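Local coordinates for 2-pyrone-4,6-dicarboxylic acid hydrolase, putative (PDB 2FFI), which is a putative TIM-barrel amidohydrolase that probably hydrolyses the lactone ring of 2-pyrone-4,6-dicarboxylate, at residues Tyr38-His52 with Ser235-Gly249. Sequence-based numbering, arbitrary orientation.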
loop_
_atom_site.group_PDB
_atom_site.type_symbol
_atom_site.label_atom_id
_atom_site.label_comp_id
_atom_site.label_asym_id
_atom_site.label_seq_id
_atom_site.Cartn_x
_atom_site.Cartn_y
_atom_site.Cartn_z
ATOM N N TYR A 38 -2.634 -12.984 16.437
ATOM C CA TYR A 38 -1.251 -12.803 16.836
ATOM C C TYR A 38 -1.000 -11.319 17.053
ATOM O O TYR A 38 -1.869 -10.478 16.800
ATOM C CB TYR A 38 -0.310 -13.349 15.769
ATOM C CG TYR A 38 -0.580 -12.785 14.408
ATOM C CD1 TYR A 38 -0.007 -11.582 14.004
ATOM C CD2 TYR A 38 -1.436 -13.440 13.529
ATOM C CE1 TYR A 38 -0.281 -11.042 12.752
ATOM C CE2 TYR A 38 -1.722 -12.913 12.278
ATOM C CZ TYR A 38 -1.142 -11.715 11.895
ATOM O OH TYR A 38 -1.436 -11.189 10.664
ATOM N N ASP A 39 0.200 -11.001 17.520
ATOM C CA ASP A 39 0.561 -9.627 17.812
ATOM C C ASP A 39 1.602 -9.099 16.834
ATOM O O ASP A 39 2.601 -9.764 16.562
ATOM C CB ASP A 39 1.078 -9.548 19.252
ATOM C CG ASP A 39 1.131 -8.132 19.778
ATOM O OD1 ASP A 39 1.314 -7.949 21.003
ATOM O OD2 ASP A 39 0.995 -7.200 18.959
ATOM N N ALA A 40 1.360 -7.902 16.305
ATOM C CA ALA A 40 2.273 -7.271 15.346
ATOM C C ALA A 40 2.717 -5.914 15.877
ATOM O O ALA A 40 2.480 -4.882 15.255
ATOM C CB ALA A 40 1.582 -7.109 13.990
ATOM N N PRO A 41 3.386 -5.901 17.040
ATOM C CA PRO A 41 3.848 -4.643 17.634
ATOM C C PRO A 41 4.872 -3.890 16.775
ATOM O O PRO A 41 5.542 -4.472 15.922
ATOM C CB PRO A 41 4.418 -5.095 18.975
ATOM C CG PRO A 41 5.009 -6.422 18.650
ATOM C CD PRO A 41 3.943 -7.058 17.765
ATOM N N LEU A 42 4.988 -2.592 17.015
ATOM C CA LEU A 42 5.910 -1.770 16.258
ATOM C C LEU A 42 7.309 -2.388 16.350
ATOM O O LEU A 42 7.999 -2.558 15.347
ATOM C CB LEU A 42 5.922 -0.344 16.818
ATOM C CG LEU A 42 5.845 0.854 15.878
ATOM C CD1 LEU A 42 6.313 2.059 16.650
ATOM C CD2 LEU A 42 6.702 0.662 14.647
ATOM N N GLY A 43 7.713 -2.738 17.560
ATOM C CA GLY A 43 9.028 -3.320 17.750
ATOM C C GLY A 43 9.337 -4.463 16.798
ATOM O O GLY A 43 10.414 -4.521 16.188
ATOM N N ASP A 44 8.405 -5.396 16.656
ATOM C CA ASP A 44 8.676 -6.515 15.773
ATOM C C ASP A 44 8.922 -6.045 14.354
ATOM O O ASP A 44 9.889 -6.457 13.716
ATOM C CB ASP A 44 7.529 -7.524 15.796
ATOM C CG ASP A 44 7.417 -8.262 17.122
ATOM O OD1 ASP A 44 6.652 -9.254 17.170
ATOM O OD2 ASP A 44 8.074 -7.851 18.112
ATOM N N TYR A 45 8.044 -5.183 13.855
ATOM C CA TYR A 45 8.171 -4.663 12.499
ATOM C C TYR A 45 9.487 -3.924 12.303
ATOM O O TYR A 45 10.177 -4.118 11.303
ATOM C CB TYR A 45 7.019 -3.718 12.200
ATOM C CG TYR A 45 7.148 -3.058 10.859
ATOM C CD1 TYR A 45 7.274 -3.817 9.703
ATOM C CD2 TYR A 45 7.145 -1.671 10.743
ATOM C CE1 TYR A 45 7.395 -3.204 8.458
ATOM C CE2 TYR A 45 7.259 -1.058 9.511
ATOM C CZ TYR A 45 7.384 -1.825 8.383
ATOM O OH TYR A 45 7.490 -1.224 7.168
ATOM N N LEU A 46 9.818 -3.067 13.262
ATOM C CA LEU A 46 11.046 -2.311 13.206
ATOM C C LEU A 46 12.217 -3.277 13.173
ATOM O O LEU A 46 13.200 -3.045 12.474
ATOM C CB LEU A 46 11.129 -1.383 14.414
ATOM C CG LEU A 46 10.733 0.076 14.163
ATOM C CD1 LEU A 46 9.588 0.142 13.194
ATOM C CD2 LEU A 46 10.386 0.749 15.476
ATOM N N GLY A 47 12.106 -4.373 13.915
ATOM C CA GLY A 47 13.179 -5.357 13.935
ATOM C C GLY A 47 13.342 -6.038 12.587
ATOM O O GLY A 47 14.440 -6.122 12.039
ATOM N N GLN A 48 12.235 -6.538 12.060
ATOM C CA GLN A 48 12.217 -7.180 10.772
ATOM C C GLN A 48 12.739 -6.244 9.700
ATOM O O GLN A 48 13.319 -6.700 8.723
ATOM C CB GLN A 48 10.791 -7.594 10.447
ATOM C CG GLN A 48 10.306 -8.723 11.300
ATOM C CD GLN A 48 11.119 -9.985 11.057
ATOM O OE1 GLN A 48 11.908 -10.419 11.906
ATOM N NE2 GLN A 48 10.934 -10.580 9.879
ATOM N N LEU A 49 12.510 -4.937 9.868
ATOM C CA LEU A 49 12.984 -3.946 8.890
ATOM C C LEU A 49 14.513 -3.861 8.885
ATOM O O LEU A 49 15.134 -4.081 7.848
ATOM C CB LEU A 49 12.423 -2.523 9.165
ATOM C CG LEU A 49 11.043 -1.999 8.742
ATOM C CD1 LEU A 49 10.953 -0.540 9.104
ATOM C CD2 LEU A 49 10.810 -2.179 7.259
ATOM N N ARG A 50 15.121 -3.550 10.033
ATOM C CA ARG A 50 16.571 -3.407 10.075
ATOM C C ARG A 50 17.258 -4.695 9.754
ATOM O O ARG A 50 18.353 -4.697 9.188
ATOM C CB ARG A 50 17.065 -2.907 11.432
ATOM C CG ARG A 50 16.511 -3.634 12.633
ATOM C CD ARG A 50 17.388 -3.392 13.860
ATOM N NE ARG A 50 17.891 -2.022 13.959
ATOM C CZ ARG A 50 17.145 -0.954 14.252
ATOM N NH1 ARG A 50 15.838 -1.088 14.477
ATOM N NH2 ARG A 50 17.710 0.255 14.333
ATOM N N ALA A 51 16.595 -5.792 10.090
ATOM C CA ALA A 51 17.152 -7.100 9.852
ATOM C C ALA A 51 17.270 -7.399 8.375
ATOM O O ALA A 51 18.055 -8.259 7.985
ATOM C CB ALA A 51 16.305 -8.151 10.546
ATOM N N HIS A 52 16.506 -6.695 7.542
ATOM C CA HIS A 52 16.580 -6.949 6.098
ATOM C C HIS A 52 17.033 -5.757 5.263
ATOM O O HIS A 52 16.864 -5.742 4.046
ATOM C CB HIS A 52 15.232 -7.467 5.574
ATOM C CG HIS A 52 14.807 -8.758 6.200
ATOM N ND1 HIS A 52 14.418 -8.849 7.518
ATOM C CD2 HIS A 52 14.770 -10.021 5.713
ATOM C CE1 HIS A 52 14.166 -10.109 7.818
ATOM N NE2 HIS A 52 14.373 -10.843 6.740
ATOM N N SER A 235 6.288 -4.871 1.713
ATOM C CA SER A 235 6.478 -6.180 2.308
ATOM C C SER A 235 5.102 -6.773 2.617
ATOM O O SER A 235 4.889 -7.987 2.516
ATOM C CB SER A 235 7.294 -6.072 3.594
ATOM O OG SER A 235 6.648 -5.246 4.552
ATOM N N ASP A 236 4.173 -5.906 3.006
ATOM C CA ASP A 236 2.815 -6.320 3.337
ATOM C C ASP A 236 2.760 -7.068 4.658
ATOM O O ASP A 236 1.789 -7.764 4.952
ATOM C CB ASP A 236 2.231 -7.203 2.239
ATOM C CG ASP A 236 0.740 -7.339 2.358
ATOM O OD1 ASP A 236 0.177 -8.317 1.828
ATOM O OD2 ASP A 236 0.130 -6.443 2.978
ATOM N N TRP A 237 3.826 -6.931 5.435
ATOM C CA TRP A 237 3.954 -7.578 6.735
ATOM C C TRP A 237 2.779 -7.116 7.605
ATOM O O TRP A 237 2.292 -5.998 7.447
ATOM C CB TRP A 237 5.280 -7.144 7.369
ATOM C CG TRP A 237 5.594 -7.808 8.674
ATOM C CD1 TRP A 237 6.238 -8.995 8.849
ATOM C CD2 TRP A 237 5.294 -7.316 9.981
ATOM N NE1 TRP A 237 6.361 -9.273 10.173
ATOM C CE2 TRP A 237 5.789 -8.264 10.899
ATOM C CE3 TRP A 237 4.648 -6.174 10.467
ATOM C CZ2 TRP A 237 5.669 -8.103 12.289
ATOM C CZ3 TRP A 237 4.525 -6.009 11.851
ATOM C CH2 TRP A 237 5.033 -6.977 12.745
ATOM N N PRO A 238 2.315 -7.960 8.542
ATOM C CA PRO A 238 2.827 -9.296 8.845
ATOM C C PRO A 238 2.299 -10.369 7.892
ATOM O O PRO A 238 2.355 -11.562 8.196
ATOM C CB PRO A 238 2.361 -9.501 10.266
ATOM C CG PRO A 238 1.019 -8.872 10.238
ATOM C CD PRO A 238 1.243 -7.589 9.486
ATOM N N HIS A 239 1.810 -9.929 6.735
ATOM C CA HIS A 239 1.256 -10.825 5.728
ATOM C C HIS A 239 0.038 -11.530 6.331
ATOM O O HIS A 239 0.130 -12.678 6.753
ATOM C CB HIS A 239 2.304 -11.863 5.298
ATOM C CG HIS A 239 3.693 -11.315 5.198
ATOM N ND1 HIS A 239 4.566 -11.306 6.265
ATOM C CD2 HIS A 239 4.344 -10.707 4.177
ATOM C CE1 HIS A 239 5.691 -10.714 5.906
ATOM N NE2 HIS A 239 5.581 -10.341 4.645
ATOM N N THR A 240 -1.100 -10.841 6.378
ATOM C CA THR A 240 -2.316 -11.429 6.949
ATOM C C THR A 240 -2.923 -12.490 6.026
ATOM O O THR A 240 -2.937 -12.321 4.808
ATOM C CB THR A 240 -3.387 -10.335 7.306
ATOM O OG1 THR A 240 -3.486 -9.399 6.234
ATOM C CG2 THR A 240 -3.014 -9.591 8.602
ATOM N N GLN A 241 -3.407 -13.580 6.628
ATOM C CA GLN A 241 -4.012 -14.726 5.923
ATOM C C GLN A 241 -2.963 -15.570 5.197
ATOM O O GLN A 241 -3.284 -16.456 4.411
ATOM C CB GLN A 241 -5.102 -14.243 4.944
ATOM C CG GLN A 241 -6.492 -14.156 5.575
ATOM C CD GLN A 241 -7.316 -12.969 5.082
ATOM O OE1 GLN A 241 -7.817 -12.965 3.953
ATOM N NE2 GLN A 241 -7.446 -11.945 5.930
ATOM N N HIS A 242 -1.702 -15.287 5.491
ATOM C CA HIS A 242 -0.579 -15.985 4.878
ATOM C C HIS A 242 0.596 -15.975 5.850
ATOM O O HIS A 242 1.738 -16.034 5.429
ATOM C CB HIS A 242 -0.171 -15.287 3.568
ATOM C CG HIS A 242 -1.253 -15.250 2.529
ATOM N ND1 HIS A 242 -1.448 -16.264 1.615
ATOM C CD2 HIS A 242 -2.209 -14.324 2.270
ATOM C CE1 HIS A 242 -2.475 -15.967 0.836
ATOM N NE2 HIS A 242 -2.955 -14.795 1.213
ATOM N N GLU A 243 0.315 -15.906 7.146
ATOM C CA GLU A 243 1.370 -15.871 8.150
ATOM C C GLU A 243 2.187 -17.153 8.136
ATOM O O GLU A 243 3.417 -17.142 8.318
ATOM C CB GLU A 243 0.782 -15.686 9.551
ATOM C CG GLU A 243 -0.027 -14.405 9.768
ATOM C CD GLU A 243 -1.437 -14.453 9.177
ATOM O OE1 GLU A 243 -2.213 -13.524 9.449
ATOM O OE2 GLU A 243 -1.778 -15.402 8.445
ATOM N N SER A 244 1.492 -18.259 7.904
ATOM C CA SER A 244 2.110 -19.580 7.895
ATOM C C SER A 244 3.067 -19.796 6.741
ATOM O O SER A 244 4.049 -20.522 6.864
ATOM C CB SER A 244 1.017 -20.638 7.824
ATOM O OG SER A 244 -0.073 -20.270 8.647
ATOM N N GLU A 245 2.772 -19.154 5.621
ATOM C CA GLU A 245 3.579 -19.314 4.422
ATOM C C GLU A 245 4.617 -18.209 4.167
ATOM O O GLU A 245 5.689 -18.478 3.603
ATOM C CB GLU A 245 2.651 -19.401 3.213
ATOM C CG GLU A 245 1.433 -20.286 3.409
ATOM C CD GLU A 245 0.162 -19.607 2.920
ATOM O OE1 GLU A 245 0.125 -19.192 1.734
ATOM O OE2 GLU A 245 -0.797 -19.496 3.723
ATOM N N VAL A 246 4.294 -16.985 4.590
ATOM C CA VAL A 246 5.147 -15.830 4.358
ATOM C C VAL A 246 5.703 -15.122 5.576
ATOM O O VAL A 246 5.062 -15.056 6.632
ATOM C CB VAL A 246 4.390 -14.777 3.521
ATOM C CG1 VAL A 246 5.342 -13.692 3.048
ATOM C CG2 VAL A 246 3.703 -15.451 2.338
ATOM N N SER A 247 6.908 -14.585 5.402
ATOM C CA SER A 247 7.612 -13.824 6.438
ATOM C C SER A 247 8.346 -12.687 5.732
ATOM O O SER A 247 8.513 -12.702 4.514
ATOM C CB SER A 247 8.635 -14.701 7.158
ATOM O OG SER A 247 9.712 -15.051 6.293
ATOM N N PHE A 248 8.780 -11.695 6.496
ATOM C CA PHE A 248 9.493 -10.572 5.910
ATOM C C PHE A 248 10.623 -11.089 5.015
ATOM O O PHE A 248 10.797 -10.632 3.882
ATOM C CB PHE A 248 10.064 -9.676 7.012
ATOM C CG PHE A 248 10.137 -8.226 6.623
ATOM C CD1 PHE A 248 9.211 -7.306 7.106
ATOM C CD2 PHE A 248 11.106 -7.796 5.730
ATOM C CE1 PHE A 248 9.254 -5.987 6.683
ATOM C CE2 PHE A 248 11.155 -6.489 5.305
ATOM C CZ PHE A 248 10.238 -5.576 5.776
ATOM N N GLY A 249 11.390 -12.048 5.515
ATOM C CA GLY A 249 12.459 -12.602 4.707
ATOM C C GLY A 249 11.996 -13.290 3.433
ATOM O O GLY A 249 12.595 -13.088 2.374
#
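Y45 CA approaches one face of the W237 indole near the rim, while P238 CB, brought round by the cis W237-P238 peptide, sits over the centre of the opposite face. With CG anti to the backbone N (chi1 -176°), the indole reaches helix 42-51 and the turn before it, where its six-membered ring meets A40 CB on the turn, D44 CB on the helix and, most closely, Y45 CB, 3.4 Å from W237 CZ3. A40 is small enough to let the wide indole close on the turn. The phenol ring of Y45 runs nearly parallel to that six-membered ring but is slid aside, with planes 28° apart and little overlap. F248 suits its place by being flat and apolar: Q48 O comes over one face toward the rim and S235 CB over the other, Y45 CE1 meets its edge 3.8 Å from F248 CE1, and L49 CD2 touches F248 CZ. Q48 bends at chi2, bringing its NE2 beside F248 CB, with the amide steep to the ring. H52, whose ND1 donates to Q48 O at 2.7 Å, turns one face to F248 CD2, and its NE2 lies near G249 CA, probably helped by the absence of a side chain.

In this TIM-barrel fold of the amidohydrolase family, the contact sets helix 42-51 against the loop that follows strand 231-234 and the start of helix 248-258. The hydroxyls of Y45 and S235 both bond to D16 OD1, so one carboxylate oxygen of strand 15-16 links the helix to the loop.

Ahead of the helix, the Y38 ring points its edge at P238 CG, T240 CG2 and E243. A tyrosine can lay that edge along the proline and still carry a hydroxyl to the carboxylate: Y38 OH donates at 2.7 Å to the anti lone pair of E243 OE1, with ring and carboxylate planes 72° apart. The same oxygen accepts Q241 N from above the carboxylate plane.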